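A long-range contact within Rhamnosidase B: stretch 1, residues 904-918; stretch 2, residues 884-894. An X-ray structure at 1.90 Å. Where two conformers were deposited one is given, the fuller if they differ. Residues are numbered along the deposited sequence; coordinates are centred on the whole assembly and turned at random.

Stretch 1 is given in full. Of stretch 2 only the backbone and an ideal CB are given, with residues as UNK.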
# COMPACT_ATOMS: atom_id res chain seq x y z
N VAL A 904 -27.87 -3.11 8.47
CA VAL A 904 -27.47 -3.57 9.79
C VAL A 904 -26.14 -2.93 10.13
O VAL A 904 -25.23 -2.89 9.29
CB VAL A 904 -27.30 -5.10 9.79
CG1 VAL A 904 -26.87 -5.59 11.17
CG2 VAL A 904 -28.61 -5.76 9.36
N VAL A 905 -26.03 -2.42 11.35
CA VAL A 905 -24.80 -1.80 11.82
C VAL A 905 -24.36 -2.63 13.03
O VAL A 905 -25.11 -2.79 13.99
CB VAL A 905 -25.02 -0.34 12.27
CG1 VAL A 905 -23.72 0.27 12.79
CG2 VAL A 905 -25.55 0.48 11.09
N PRO A 906 -23.15 -3.21 12.97
CA PRO A 906 -22.71 -4.01 14.11
C PRO A 906 -22.35 -3.11 15.29
O PRO A 906 -22.08 -1.93 15.11
CB PRO A 906 -21.51 -4.78 13.55
CG PRO A 906 -20.99 -3.90 12.46
CD PRO A 906 -22.24 -3.35 11.82
N LEU A 907 -22.38 -3.67 16.49
CA LEU A 907 -22.06 -2.91 17.69
C LEU A 907 -20.76 -3.41 18.30
O LEU A 907 -20.51 -4.61 18.35
CB LEU A 907 -23.19 -3.05 18.71
CG LEU A 907 -24.55 -2.49 18.29
CD1 LEU A 907 -25.62 -3.04 19.21
CD2 LEU A 907 -24.53 -0.97 18.33
N PRO A 908 -19.91 -2.49 18.80
CA PRO A 908 -18.64 -2.90 19.39
C PRO A 908 -18.77 -3.83 20.59
O PRO A 908 -17.93 -4.70 20.80
CB PRO A 908 -17.97 -1.57 19.74
CG PRO A 908 -19.11 -0.66 19.99
CD PRO A 908 -20.11 -1.03 18.91
N GLN A 909 -19.83 -3.66 21.37
CA GLN A 909 -20.04 -4.51 22.55
C GLN A 909 -20.68 -5.84 22.17
O GLN A 909 -20.90 -6.70 23.02
CB GLN A 909 -20.94 -3.80 23.57
CG GLN A 909 -22.38 -3.55 23.10
CD GLN A 909 -22.55 -2.20 22.43
OE1 GLN A 909 -21.82 -1.86 21.50
NE2 GLN A 909 -23.52 -1.43 22.89
N GLY A 910 -20.99 -6.00 20.88
CA GLY A 910 -21.61 -7.22 20.42
C GLY A 910 -23.06 -6.94 20.05
O GLY A 910 -23.67 -6.01 20.58
N GLY A 911 -23.61 -7.76 19.16
CA GLY A 911 -24.98 -7.55 18.73
C GLY A 911 -24.99 -6.54 17.60
O GLY A 911 -23.94 -6.16 17.08
N HIS A 912 -26.18 -6.09 17.20
CA HIS A 912 -26.25 -5.12 16.12
C HIS A 912 -27.52 -4.29 16.15
O HIS A 912 -28.42 -4.54 16.96
CB HIS A 912 -26.16 -5.83 14.76
CG HIS A 912 -27.31 -6.76 14.49
ND1 HIS A 912 -28.61 -6.46 14.85
CD2 HIS A 912 -27.36 -7.97 13.89
CE1 HIS A 912 -29.40 -7.45 14.48
NE2 HIS A 912 -28.67 -8.37 13.89
N ILE A 913 -27.57 -3.30 15.27
CA ILE A 913 -28.72 -2.43 15.12
C ILE A 913 -29.24 -2.73 13.71
O ILE A 913 -28.52 -2.49 12.73
CB ILE A 913 -28.34 -0.94 15.18
CG1 ILE A 913 -27.60 -0.62 16.48
CG2 ILE A 913 -29.59 -0.08 15.08
CD1 ILE A 913 -28.44 -0.75 17.73
N ALA A 914 -30.44 -3.26 13.59
CA ALA A 914 -31.01 -3.55 12.28
C ALA A 914 -32.16 -2.59 12.03
O ALA A 914 -33.03 -2.42 12.90
CB ALA A 914 -31.49 -5.00 12.21
N VAL A 915 -32.17 -1.96 10.87
CA VAL A 915 -33.22 -1.00 10.53
C VAL A 915 -33.74 -1.21 9.12
O VAL A 915 -32.97 -1.45 8.19
CB VAL A 915 -32.71 0.45 10.64
CG1 VAL A 915 -33.74 1.42 10.08
CG2 VAL A 915 -32.39 0.79 12.09
N SER A 916 -35.05 -1.13 8.95
CA SER A 916 -35.64 -1.24 7.63
C SER A 916 -36.82 -0.29 7.56
O SER A 916 -37.54 -0.11 8.55
CB SER A 916 -36.11 -2.67 7.36
OG SER A 916 -37.25 -3.00 8.14
N TRP A 917 -37.01 0.33 6.40
CA TRP A 917 -38.14 1.22 6.23
C TRP A 917 -38.56 1.29 4.77
O TRP A 917 -37.77 0.99 3.87
CB TRP A 917 -37.87 2.64 6.77
CG TRP A 917 -36.56 3.29 6.37
CD1 TRP A 917 -35.47 3.50 7.17
CD2 TRP A 917 -36.25 3.90 5.10
NE1 TRP A 917 -34.50 4.20 6.49
CE2 TRP A 917 -34.95 4.46 5.22
CE3 TRP A 917 -36.93 4.02 3.89
CZ2 TRP A 917 -34.33 5.13 4.16
CZ3 TRP A 917 -36.31 4.69 2.83
CH2 TRP A 917 -35.02 5.23 2.98
N GLU A 918 -39.81 1.66 4.54
CA GLU A 918 -40.33 1.80 3.19
C GLU A 918 -41.59 2.65 3.25
O GLU A 918 -42.30 2.64 4.25
CB GLU A 918 -40.65 0.43 2.60
CG GLU A 918 -41.90 -0.22 3.13
CD GLU A 918 -42.12 -1.59 2.53
OE1 GLU A 918 -41.40 -2.53 2.90
OE2 GLU A 918 -43.01 -1.73 1.66
N UNK A 884 -21.44 7.39 23.90
CA UNK A 884 -20.24 6.59 23.80
C UNK A 884 -20.55 5.12 23.99
O UNK A 884 -21.40 4.75 24.80
CB UNK A 884 -19.20 7.05 24.83
N UNK A 885 -19.86 4.28 23.22
CA UNK A 885 -20.07 2.85 23.31
C UNK A 885 -21.43 2.40 22.80
O UNK A 885 -21.85 1.28 23.07
CB UNK A 885 -19.90 2.40 24.76
N UNK A 886 -22.11 3.27 22.06
CA UNK A 886 -23.43 2.96 21.53
C UNK A 886 -24.44 2.58 22.61
O UNK A 886 -25.32 1.75 22.37
CB UNK A 886 -23.32 1.82 20.51
N UNK A 887 -24.32 3.18 23.79
CA UNK A 887 -25.25 2.89 24.88
C UNK A 887 -26.64 3.38 24.48
O UNK A 887 -27.65 2.90 24.99
CB UNK A 887 -24.79 3.54 26.19
N UNK A 888 -26.69 4.35 23.58
CA UNK A 888 -27.96 4.83 23.05
C UNK A 888 -27.73 5.00 21.54
O UNK A 888 -26.60 5.20 21.10
CB UNK A 888 -28.41 6.13 23.72
N UNK A 889 -28.80 4.88 20.77
CA UNK A 889 -28.68 5.03 19.33
C UNK A 889 -29.78 5.93 18.82
O UNK A 889 -30.92 5.86 19.28
CB UNK A 889 -28.73 3.67 18.63
N UNK A 890 -29.43 6.81 17.89
CA UNK A 890 -30.39 7.72 17.30
C UNK A 890 -30.77 7.19 15.93
O UNK A 890 -29.91 6.97 15.08
CB UNK A 890 -29.83 9.14 17.21
N UNK A 891 -32.07 6.96 15.72
CA UNK A 891 -32.57 6.48 14.44
C UNK A 891 -33.33 7.63 13.80
O UNK A 891 -34.41 8.02 14.27
CB UNK A 891 -33.45 5.24 14.60
N UNK A 892 -32.77 8.19 12.73
CA UNK A 892 -33.40 9.31 12.04
C UNK A 892 -33.19 9.17 10.53
O UNK A 892 -32.28 9.77 9.97
CB UNK A 892 -32.84 10.64 12.54
N UNK A 893 -34.05 8.39 9.87
CA UNK A 893 -33.95 8.17 8.42
C UNK A 893 -34.10 9.45 7.60
O UNK A 893 -34.78 10.39 8.01
CB UNK A 893 -35.01 7.16 7.98
N UNK A 894 -33.44 9.46 6.44
CA UNK A 894 -33.51 10.56 5.49
C UNK A 894 -33.63 9.86 4.14
O UNK A 894 -32.66 9.73 3.40
CB UNK A 894 -32.30 11.50 5.57

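Stretch 1 is a hairpin: Val905 and Ile913 exchange backbone hydrogen bonds, and a type I turn runs from Leu907 to Gly910. Strand 912-918 lies about 10.3 Å from strand 888-891 and runs nearly parallel to it, at 15°. That spacing is too wide for backbone pairing, so side chains must fill the gap.

Position 884 has nothing of stretch 1 near its CB, so many residues would fit, polar ones readily; it is Asp884. At 885 phi is +68°, which favours glycine, though asparagine or aspartate can also adopt it. The deposited Gly885 brings its backbone O within 3.2 Å of Gln909 NE2.

Position 886 also has positive phi (57°), but its CB points toward stretch 1, lying 3.7 Å from Leu907 CD2 and 4.6 Å from Pro908 CD. Beyond it, Val905, Leu907 and Pro908 offer an extended apolar surface. A leucine or methionine could use part of this surface, while a large aromatic could reach along it. The residue is Trp886, with chi1 in m. Its indole touches all three neighbours: CD1 is 3.6 Å from Pro908 CD, CE3 is 3.7 Å from Leu907 CD2, and CH2 is 3.9 Å from Val905 CG1. It has the largest covered area of any residue in the contact.

Position 887 points away, so a long polar chain is acceptable; Arg887 makes a weak hydrogen bond from NH2 to Asp884 O (2.8 Å).

From 888 the side chains alternate, even past the strand's end at 891. Positions 888, 890 and 892 are out of reach of stretch 1, which sets no demand on them; they are Thr888, Asp890 and Ala892.

At 889 the CB points toward Ile913, with CD1 4.5 Å away. The short remaining distance suits a compact aliphatic residue, and beta-branching agrees with the extended backbone. Val889 meets Ile913 CD1 through CG1 at 4.2 Å.

At 891 the CB also faces stretch 1, but the nearest atom, Val915 CG2, is 5.2 Å away. Isoleucine, leucine or methionine would fill this gap best, though valine could partly reach across. Ile891, m at both chi angles, extends CD1 to 4.0 Å from Val915 CG2 and 4.2 Å from Ile913 CG2, bridging two inward-facing residues of the strand.

At 893 the CB is already 3.4 Å from Trp917 NE1, and phi of -61° is compatible with proline. A small or compact apolar residue would suit. Pro893 packs obliquely against the indole, its CG 3.8 Å from Trp917 CD1.

Position 894 turns away from stretch 1, leaving room for a polar chain; it is Gln894.

Stretch 2 884-894: DGWRTVDIAPQ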
# COMPACT_ATOMS: atom_id res chain seq x y z
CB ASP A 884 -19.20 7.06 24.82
CG ASP A 884 -18.65 8.44 24.51
OD1 ASP A 884 -17.76 8.90 25.25
OD2 ASP A 884 -19.11 9.06 23.53
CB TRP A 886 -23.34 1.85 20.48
CG TRP A 886 -22.57 2.24 19.26
CD1 TRP A 886 -21.22 2.41 19.17
CD2 TRP A 886 -23.10 2.56 17.96
NE1 TRP A 886 -20.87 2.82 17.90
CE2 TRP A 886 -22.01 2.92 17.14
CE3 TRP A 886 -24.39 2.58 17.42
CZ2 TRP A 886 -22.17 3.30 15.80
CZ3 TRP A 886 -24.55 2.96 16.08
CH2 TRP A 886 -23.44 3.31 15.29
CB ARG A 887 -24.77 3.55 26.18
CG ARG A 887 -23.52 2.89 26.77
CD ARG A 887 -23.14 3.51 28.12
NE ARG A 887 -21.95 2.91 28.72
CZ ARG A 887 -20.70 3.12 28.31
NH1 ARG A 887 -19.69 2.52 28.92
NH2 ARG A 887 -20.45 3.94 27.29
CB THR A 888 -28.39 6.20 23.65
OG1 THR A 888 -27.68 7.26 23.00
CG2 THR A 888 -28.11 6.25 25.14
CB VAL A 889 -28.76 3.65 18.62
CG1 VAL A 889 -30.05 2.94 19.02
CG2 VAL A 889 -28.70 3.82 17.12
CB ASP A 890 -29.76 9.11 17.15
CG ASP A 890 -29.42 9.75 18.48
OD1 ASP A 890 -28.68 10.76 18.47
OD2 ASP A 890 -29.88 9.24 19.52
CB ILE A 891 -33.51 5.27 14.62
CG1 ILE A 891 -32.80 4.15 15.39
CG2 ILE A 891 -33.97 4.76 13.25
CD1 ILE A 891 -31.53 3.63 14.73
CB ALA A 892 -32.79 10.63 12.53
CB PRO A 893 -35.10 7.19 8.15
CG PRO A 893 -35.28 6.47 9.46
CD PRO A 893 -35.16 7.62 10.44
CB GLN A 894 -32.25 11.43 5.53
CG GLN A 894 -32.08 12.24 6.82
CD GLN A 894 -33.26 13.18 7.08
OE1 GLN A 894 -33.42 13.69 8.19
NE2 GLN A 894 -34.07 13.42 6.06
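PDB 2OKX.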